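Local structure of exodeoxyribonuclease 10 (Escherichia coli, 4FZX) at residues W76-N81 against I97-L102. The protein degrades single-stranded and double-stranded DNA from the 3' end as a magnesium-dependent exonuclease of the DEDDh family, with higher affinity for single-stranded ends. Sequence-based numbering, arbitrary orientation.
Sequences WYVAHN and ICTMKL. With nucleotides of chain A.
His-80 and Thr-99 meet where two parallel strands of ExoX give way to a loop and a helix, a worked example of strand ends shaping a substrate site. ND1 of His-80 lies 2.9 Å from OG1 of Thr-99 in a hydrogen bond at the ring edge. Thr-99 chi1 of 49° sets OG1 between its own N and carbonyl carbon, with CG2 left to touch CG1 of Val-78 at 3.7 Å. Over one face of the imidazole, offset toward the rim, sits CB of the selenomethionine Met-100, a CH-pi contact 4.0 Å from the ring centroid. NE2 is taken by the carbonyl oxygen of Tyr-112, so hydrogen bonds at both nitrogens fix the rotation of the ring. An alanine in place of His-80 would probably leave Thr-99 OG1 and the Tyr-112 carbonyl without their mate and open a gap beside Met-100. Alongside Met-100 runs Asn-81, whose ND2 donates a nearly straight bond (168°) to the sugar O4' of DA16 of chain A at 2.9 Å, while DG15 of chain A lies by the selenium.

Behind this DNA-facing end, the backbone ladder sets the register: Ile-97 N donates to Tyr-77 O, Ala-79 N to Ile-97 O (3.0 Å) and Thr-99 N to Ala-79 O. Cys-98 is the N-cap of helix 99-106, its SG accepting from Lys-101 N at 3.6 Å. Beyond the ladder, CD1 of Ile-97 meets CE3 of Trp-76.

Strands 76-79 and 95-98 belong to a beta-alpha-beta unit through helix 82-88; strand 2-9 flanks the former, helix 136-154 packs against His-80 and Thr-99, and helix 158-165 covers Trp-76.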
ATOM      1  N   TRP C  76     -19.239  26.275  -3.839  1.00 14.69           N
ATOM      2  CA  TRP C  76     -18.506  25.529  -2.824  1.00 15.09           C
ATOM      3  C   TRP C  76     -18.949  25.922  -1.418  1.00 15.53           C
ATOM      4  O   TRP C  76     -18.897  27.096  -1.038  1.00 15.17           O
ATOM      5  CB  TRP C  76     -17.004  25.781  -2.962  1.00 15.25           C
ATOM      6  CG  TRP C  76     -16.478  25.556  -4.339  1.00 15.01           C
ATOM      7  CD1 TRP C  76     -16.031  26.511  -5.212  1.00 14.82           C
ATOM      8  CD2 TRP C  76     -16.299  24.296  -4.995  1.00 11.86           C
ATOM      9  NE1 TRP C  76     -15.624  25.924  -6.382  1.00 15.51           N
ATOM     10  CE2 TRP C  76     -15.781  24.565  -6.279  1.00 16.04           C
ATOM     11  CE3 TRP C  76     -16.591  22.973  -4.650  1.00 15.49           C
ATOM     12  CZ2 TRP C  76     -15.500  23.551  -7.205  1.00 14.12           C
ATOM     13  CZ3 TRP C  76     -16.314  21.967  -5.572  1.00 17.66           C
ATOM     14  CH2 TRP C  76     -15.774  22.262  -6.831  1.00 15.70           C
ATOM     15  N   TYR C  77     -19.397  24.942  -0.651  1.00 15.29           N
ATOM     16  CA  TYR C  77     -19.663  25.164   0.765  1.00 13.81           C
ATOM     17  C   TYR C  77     -18.654  24.387   1.581  1.00 13.75           C
ATOM     18  O   TYR C  77     -18.366  23.216   1.277  1.00 13.11           O
ATOM     19  CB  TYR C  77     -21.077  24.726   1.117  1.00 13.77           C
ATOM     20  CG  TYR C  77     -22.106  25.622   0.512  1.00 12.28           C
ATOM     21  CD1 TYR C  77     -22.559  26.739   1.195  1.00 10.13           C
ATOM     22  CD2 TYR C  77     -22.546  25.421  -0.794  1.00  8.76           C
ATOM     23  CE1 TYR C  77     -23.428  27.633   0.598  1.00 12.78           C
ATOM     24  CE2 TYR C  77     -23.424  26.301  -1.393  1.00 13.99           C
ATOM     25  CZ  TYR C  77     -23.844  27.418  -0.702  1.00 11.83           C
ATOM     26  OH  TYR C  77     -24.757  28.267  -1.271  1.00 14.86           O
ATOM     27  N   VAL C  78     -18.058  25.067   2.553  1.00 11.30           N
ATOM     28  CA  VAL C  78     -16.964  24.506   3.331  1.00 10.49           C
ATOM     29  C   VAL C  78     -17.418  24.437   4.799  1.00 11.40           C
ATOM     30  O   VAL C  78     -18.007  25.387   5.323  1.00 11.91           O
ATOM     31  CB  VAL C  78     -15.675  25.383   3.228  1.00  9.96           C
ATOM     32  CG1 VAL C  78     -14.535  24.771   4.031  1.00  7.70           C
ATOM     33  CG2 VAL C  78     -15.240  25.578   1.747  1.00  8.66           C
ATOM     34  N   ALA C  79     -17.178  23.309   5.449  1.00  9.84           N
ATOM     35  CA  ALA C  79     -17.507  23.187   6.854  1.00  9.66           C
ATOM     36  C   ALA C  79     -16.532  22.253   7.519  1.00  9.94           C
ATOM     37  O   ALA C  79     -15.937  21.407   6.859  1.00  9.61           O
ATOM     38  CB  ALA C  79     -18.947  22.695   7.039  1.00  8.75           C
ATOM     39  N   HIS C  80     -16.342  22.422   8.829  1.00 10.45           N
ATOM     40  CA  HIS C  80     -15.491  21.513   9.572  1.00 11.31           C
ATOM     41  C   HIS C  80     -16.263  20.290  10.043  1.00 11.92           C
ATOM     42  O   HIS C  80     -17.080  20.373  10.952  1.00 12.43           O
ATOM     43  CB  HIS C  80     -14.808  22.224  10.736  1.00 11.96           C
ATOM     44  CG  HIS C  80     -13.672  21.443  11.322  1.00 12.57           C
ATOM     45  ND1 HIS C  80     -12.430  21.390  10.727  1.00  7.75           N
ATOM     46  CD2 HIS C  80     -13.634  20.560  12.351  1.00 10.23           C
ATOM     47  CE1 HIS C  80     -11.656  20.564  11.407  1.00 12.20           C
ATOM     48  NE2 HIS C  80     -12.371  20.027  12.381  1.00  9.40           N
ATOM     49  N   ASN C  81     -15.976  19.144   9.437  1.00 13.74           N
ATOM     50  CA  ASN C  81     -16.897  17.993   9.459  1.00 14.52           C
ATOM     51  C   ASN C  81     -18.211  18.269   8.732  1.00 14.56           C
ATOM     52  O   ASN C  81     -19.283  18.296   9.344  1.00 14.79           O
ATOM     53  CB  ASN C  81     -17.182  17.504  10.878  1.00 14.15           C
ATOM     54  CG  ASN C  81     -17.713  16.055  10.901  1.00 18.43           C
ATOM     55  OD1 ASN C  81     -17.573  15.319   9.923  1.00 20.01           O
ATOM     56  ND2 ASN C  81     -18.311  15.655  12.007  1.00 15.66           N
ATOM     57  N   ILE C  97     -17.026  20.895   0.882  1.00 13.72           N
ATOM     58  CA  ILE C  97     -15.640  20.642   1.225  1.00 12.53           C
ATOM     59  C   ILE C  97     -15.518  20.525   2.741  1.00 13.42           C
ATOM     60  O   ILE C  97     -16.107  21.319   3.490  1.00 13.18           O
ATOM     61  CB  ILE C  97     -14.734  21.747   0.686  1.00 11.15           C
ATOM     62  CG1 ILE C  97     -14.618  21.622  -0.841  1.00 12.41           C
ATOM     63  CG2 ILE C  97     -13.362  21.693   1.335  1.00  9.36           C
ATOM     64  CD1 ILE C  97     -14.110  22.889  -1.537  1.00 11.37           C
ATOM     65  N   CYS C  98     -14.840  19.475   3.195  1.00 12.88           N
ATOM     66  CA  CYS C  98     -14.662  19.257   4.625  1.00 12.91           C
ATOM     67  C   CYS C  98     -13.232  19.567   5.069  1.00 11.35           C
ATOM     68  O   CYS C  98     -12.300  18.917   4.632  1.00 12.90           O
ATOM     69  CB  CYS C  98     -15.021  17.821   4.989  1.00 11.30           C
ATOM     70  SG  CYS C  98     -14.941  17.515   6.760  1.00 14.08           S
ATOM     71  N   THR C  99     -13.059  20.571   5.925  1.00 11.33           N
ATOM     72  CA  THR C  99     -11.722  20.911   6.414  1.00 10.54           C
ATOM     73  C   THR C  99     -11.166  19.884   7.387  1.00 11.52           C
ATOM     74  O   THR C  99      -9.953  19.796   7.583  1.00 13.11           O
ATOM     75  CB  THR C  99     -11.651  22.297   7.042  1.00 11.11           C
ATOM     76  OG1 THR C  99     -12.713  22.466   7.995  1.00  9.42           O
ATOM     77  CG2 THR C  99     -11.716  23.375   5.968  1.00  8.04           C
HETATM   78  N   MSE C 100     -12.041  19.060   7.941  1.00 10.93           N
HETATM   79  CA  MSE C 100     -11.602  17.987   8.815  1.00 12.59           C
HETATM   80  C   MSE C 100     -10.904  16.896   8.030  1.00 11.95           C
HETATM   81  O   MSE C 100      -9.804  16.469   8.375  1.00 10.56           O
HETATM   82  CB  MSE C 100     -12.781  17.398   9.591  1.00 11.92           C
HETATM   83  CG  MSE C 100     -12.350  16.412  10.655  1.00 16.82           C
HETATM   84 SE   MSE C 100     -13.879  15.467  11.435  1.00 30.80          SE
HETATM   85  CE  MSE C 100     -14.450  16.885  12.613  1.00 24.48           C
ATOM     86  N   LYS C 101     -11.559  16.432   6.978  1.00 13.54           N
ATOM     87  CA  LYS C 101     -10.950  15.472   6.087  1.00 14.65           C
ATOM     88  C   LYS C 101      -9.670  16.051   5.521  1.00 14.14           C
ATOM     89  O   LYS C 101      -8.682  15.344   5.378  1.00 14.21           O
ATOM     90  CB  LYS C 101     -11.907  15.105   4.955  1.00 15.04           C
ATOM     91  CG  LYS C 101     -13.044  14.203   5.397  1.00 22.88           C
ATOM     92  CD  LYS C 101     -14.109  14.073   4.326  1.00 29.32           C
ATOM     93  CE  LYS C 101     -14.897  12.790   4.497  1.00 37.33           C
ATOM     94  NZ  LYS C 101     -14.208  11.617   3.862  1.00 43.66           N
ATOM     95  N   LEU C 102      -9.700  17.325   5.149  1.00 12.77           N
ATOM     96  CA  LEU C 102      -8.509  17.934   4.571  1.00 13.03           C
ATOM     97  C   LEU C 102      -7.343  17.943   5.565  1.00 12.58           C
ATOM     98  O   LEU C 102      -6.216  17.592   5.217  1.00 13.83           O
ATOM     99  CB  LEU C 102      -8.800  19.349   4.069  1.00 12.75           C
ATOM    100  CG  LEU C 102      -9.790  19.464   2.906  1.00 14.48           C
ATOM    101  CD1 LEU C 102     -10.015  20.920   2.511  1.00 13.08           C
ATOM    102  CD2 LEU C 102      -9.324  18.639   1.712  1.00  9.76           C
TER
ATOM    103  P    DG A  15     -12.121  14.296  18.743  1.00 23.24           P
ATOM    104  OP1  DG A  15     -10.963  15.189  18.898  1.00 21.89           O
ATOM    105  OP2  DG A  15     -12.947  13.978  19.928  1.00 29.39           O
ATOM    106  O5'  DG A  15     -13.072  14.916  17.618  1.00 24.30           O
ATOM    107  C5'  DG A  15     -12.511  15.373  16.395  1.00 18.56           C
ATOM    108  C4'  DG A  15     -13.607  15.636  15.380  1.00 19.29           C
ATOM    109  O4'  DG A  15     -14.200  14.388  14.931  1.00 21.07           O
ATOM    110  C3'  DG A  15     -14.764  16.476  15.897  1.00 17.02           C
ATOM    111  O3'  DG A  15     -14.469  17.829  15.630  1.00 15.47           O
ATOM    112  C2'  DG A  15     -15.934  16.001  15.046  1.00 19.42           C
ATOM    113  C1'  DG A  15     -15.594  14.542  14.762  1.00 18.68           C
ATOM    114  N9   DG A  15     -16.217  13.629  15.704  1.00 19.58           N
ATOM    115  C8   DG A  15     -15.904  13.496  17.031  1.00 21.10           C
ATOM    116  N7   DG A  15     -16.602  12.565  17.629  1.00 27.10           N
ATOM    117  C5   DG A  15     -17.412  12.048  16.627  1.00 22.62           C
ATOM    118  C6   DG A  15     -18.381  11.027  16.703  1.00 29.22           C
ATOM    119  O6   DG A  15     -18.686  10.356  17.703  1.00 33.59           O
ATOM    120  N1   DG A  15     -19.006  10.805  15.470  1.00 29.49           N
ATOM    121  C2   DG A  15     -18.702  11.505  14.306  1.00 30.77           C
ATOM    122  N2   DG A  15     -19.422  11.188  13.208  1.00 25.64           N
ATOM    123  N3   DG A  15     -17.790  12.484  14.243  1.00 22.49           N
ATOM    124  C4   DG A  15     -17.190  12.688  15.436  1.00 19.24           C
ATOM    125  P    DA A  16     -15.268  18.967  16.382  1.00 10.99           P
ATOM    126  OP1  DA A  16     -14.704  20.220  15.841  1.00 13.51           O
ATOM    127  OP2  DA A  16     -15.295  18.658  17.841  1.00 16.88           O
ATOM    128  O5'  DA A  16     -16.761  18.823  15.809  1.00 12.82           O
ATOM    129  C5'  DA A  16     -17.051  19.109  14.456  1.00  9.29           C
ATOM    130  C4'  DA A  16     -18.554  19.018  14.211  1.00  9.43           C
ATOM    131  O4'  DA A  16     -18.929  17.614  14.116  1.00 10.64           O
ATOM    132  C3'  DA A  16     -19.426  19.596  15.333  1.00 12.80           C
ATOM    133  O3'  DA A  16     -19.719  20.993  15.078  1.00  9.30           O
ATOM    134  C2'  DA A  16     -20.682  18.720  15.268  1.00  9.16           C
ATOM    135  C1'  DA A  16     -20.119  17.376  14.820  1.00 11.51           C
ATOM    136  N9   DA A  16     -19.840  16.516  15.945  1.00 14.42           N
ATOM    137  C8   DA A  16     -19.114  16.810  17.053  1.00 19.10           C
ATOM    138  N7   DA A  16     -19.120  15.858  17.949  1.00 20.55           N
ATOM    139  C5   DA A  16     -19.895  14.877  17.377  1.00 15.96           C
ATOM    140  C6   DA A  16     -20.300  13.620  17.843  1.00 19.96           C
ATOM    141  N6   DA A  16     -19.930  13.117  19.023  1.00 19.71           N
ATOM    142  N1   DA A  16     -21.115  12.909  17.048  1.00 25.01           N
ATOM    143  C2   DA A  16     -21.492  13.433  15.867  1.00 26.61           C
ATOM    144  N3   DA A  16     -21.184  14.615  15.326  1.00 19.36           N
ATOM    145  C4   DA A  16     -20.367  15.280  16.152  1.00 17.27           C
TER